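Local coordinates for testis-expressed protein 101 (Mus musculus, PDB 7BPS), which plays a role in fertilization by controlling sperm binding to the zona pellucida and sperm migration into the oviduct, at residues L37-V42 with L55-C60. Numbering follows the deposited sequence.
Sequences LCQETV and LASKSC
With CG set between its backbone N and carbonyl carbon (chi1 66°) and the chain bent again at chi2 (85°), Gln-39 lays its amide over the facing strand, between Ser-57 and Ser-59. Each N-H of NE2 meets one hydroxyl in the plane of the amide: Gln-39 NE2 lies 2.8 Å from Ser-57 OG and 3.0 Å from Ser-59 OG, the latter bond almost straight at 176°. The other end of the amide is fixed from its own strand, where Thr-41 OG1 donates to Gln-39 OE1 at 2.6 Å. Short hydroxyl residues suit these places because they reach the amide without pushing it off the sheet, and three hydrogen bonds settle its rotation.

Beneath runs a regular antiparallel ladder. Gln-39 with Ser-59 and Thr-41 with Ser-57 are the hydrogen-bonded pairs, the bond from Thr-41 N to Ser-57 O measuring 2.8 Å. On the opposite face, Glu-40 and Lys-58 lie side by side, CB of Glu-40 3.8 Å from CG of Lys-58. Their long chains pack through methylenes; the salt bridge between them is long and doubtful, and the charged ends bond chiefly to Asn-86 and Lys-96 O, respectively. Cys-38 and Cys-60, on that same face, form disulfides with Cys-7 and Cys-32, cross-links characteristic of the Ly6/uPAR three-finger fold. This hairpin forms the middle of the first domain's sheet, strand 37-46 flanked by 80-88 and strand 52-61 by 6-16.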
loop_
_atom_site.group_PDB
_atom_site.type_symbol
_atom_site.label_atom_id
_atom_site.label_comp_id
_atom_site.label_asym_id
_atom_site.label_seq_id
_atom_site.Cartn_x
_atom_site.Cartn_y
_atom_site.Cartn_z
ATOM N N LEU A 37 -22.212 0.178 -3.897
ATOM C CA LEU A 37 -21.417 -0.321 -5.045
ATOM C C LEU A 37 -20.224 -1.118 -4.520
ATOM O O LEU A 37 -20.103 -1.256 -3.288
ATOM C CB LEU A 37 -20.996 0.845 -5.949
ATOM C CG LEU A 37 -20.449 2.089 -5.266
ATOM C CD1 LEU A 37 -18.957 1.966 -5.055
ATOM C CD2 LEU A 37 -20.750 3.316 -6.092
ATOM N N CYS A 38 -19.428 -1.663 -5.439
ATOM C CA CYS A 38 -18.207 -2.445 -5.154
ATOM C C CYS A 38 -16.963 -1.543 -5.180
ATOM O O CYS A 38 -16.936 -0.533 -5.910
ATOM C CB CYS A 38 -18.067 -3.543 -6.189
ATOM S SG CYS A 38 -19.555 -4.556 -6.383
ATOM N N GLN A 39 -15.926 -1.931 -4.444
ATOM C CA GLN A 39 -14.564 -1.367 -4.610
ATOM C C GLN A 39 -13.544 -2.503 -4.511
ATOM O O GLN A 39 -13.839 -3.527 -3.829
ATOM C CB GLN A 39 -14.301 -0.245 -3.602
ATOM C CG GLN A 39 -14.263 -0.695 -2.155
ATOM C CD GLN A 39 -12.926 -1.228 -1.689
ATOM O OE1 GLN A 39 -11.881 -0.941 -2.290
ATOM N NE2 GLN A 39 -12.958 -1.993 -0.596
ATOM N N GLU A 40 -12.414 -2.332 -5.203
ATOM C CA GLU A 40 -11.182 -3.133 -5.011
ATOM C C GLU A 40 -10.048 -2.119 -4.872
ATOM O O GLU A 40 -9.890 -1.270 -5.776
ATOM C CB GLU A 40 -10.986 -4.128 -6.156
ATOM C CG GLU A 40 -11.019 -3.472 -7.525
ATOM C CD GLU A 40 -11.159 -4.406 -8.717
ATOM O OE1 GLU A 40 -10.948 -3.911 -9.842
ATOM O OE2 GLU A 40 -11.456 -5.610 -8.519
ATOM N N THR A 41 -9.358 -2.139 -3.737
ATOM C CA THR A 41 -8.256 -1.206 -3.413
ATOM C C THR A 41 -7.077 -2.020 -2.904
ATOM O O THR A 41 -7.274 -2.822 -1.983
ATOM C CB THR A 41 -8.682 -0.189 -2.358
ATOM O OG1 THR A 41 -9.817 0.510 -2.872
ATOM C CG2 THR A 41 -7.577 0.780 -1.993
ATOM N N VAL A 42 -5.898 -1.814 -3.474
ATOM C CA VAL A 42 -4.656 -2.465 -2.984
ATOM C C VAL A 42 -3.590 -1.398 -2.834
ATOM O O VAL A 42 -3.506 -0.542 -3.710
ATOM C CB VAL A 42 -4.225 -3.596 -3.928
ATOM C CG1 VAL A 42 -4.020 -3.124 -5.366
ATOM C CG2 VAL A 42 -3.008 -4.305 -3.399
ATOM N N LEU A 55 -1.655 -4.559 1.357
ATOM C CA LEU A 55 -2.977 -4.287 1.962
ATOM C C LEU A 55 -3.988 -4.303 0.811
ATOM O O LEU A 55 -3.965 -3.378 -0.032
ATOM C CB LEU A 55 -2.964 -2.945 2.705
ATOM C CG LEU A 55 -1.882 -2.794 3.779
ATOM C CD1 LEU A 55 -0.631 -2.127 3.209
ATOM C CD2 LEU A 55 -2.366 -2.007 4.987
ATOM N N ALA A 56 -4.796 -5.360 0.738
ATOM C CA ALA A 56 -5.790 -5.608 -0.329
ATOM C C ALA A 56 -7.196 -5.698 0.279
ATOM O O ALA A 56 -7.456 -6.585 1.139
ATOM C CB ALA A 56 -5.439 -6.855 -1.109
ATOM N N SER A 57 -8.072 -4.812 -0.186
ATOM C CA SER A 57 -9.477 -4.685 0.253
ATOM C C SER A 57 -10.432 -4.828 -0.936
ATOM O O SER A 57 -10.259 -4.106 -1.922
ATOM C CB SER A 57 -9.698 -3.387 0.937
ATOM O OG SER A 57 -11.073 -3.211 1.133
ATOM N N LYS A 58 -11.411 -5.726 -0.810
ATOM C CA LYS A 58 -12.624 -5.773 -1.658
ATOM C C LYS A 58 -13.855 -5.731 -0.743
ATOM O O LYS A 58 -13.853 -6.408 0.289
ATOM C CB LYS A 58 -12.593 -7.009 -2.545
ATOM C CG LYS A 58 -11.544 -6.956 -3.641
ATOM C CD LYS A 58 -11.801 -7.954 -4.740
ATOM C CE LYS A 58 -10.678 -8.006 -5.758
ATOM N NZ LYS A 58 -11.000 -8.955 -6.850
ATOM N N SER A 59 -14.855 -4.920 -1.089
ATOM C CA SER A 59 -16.072 -4.739 -0.263
ATOM C C SER A 59 -17.195 -4.027 -1.019
ATOM O O SER A 59 -16.984 -3.433 -2.116
ATOM C CB SER A 59 -15.750 -4.025 1.030
ATOM O OG SER A 59 -15.486 -2.652 0.821
ATOM N N CYS A 60 -18.377 -4.144 -0.431
ATOM C CA CYS A 60 -19.519 -3.230 -0.605
ATOM C C CYS A 60 -19.139 -1.905 0.025
ATOM O O CYS A 60 -18.469 -1.927 1.039
ATOM C CB CYS A 60 -20.755 -3.796 0.066
ATOM S SG CYS A 60 -21.187 -5.424 -0.595
#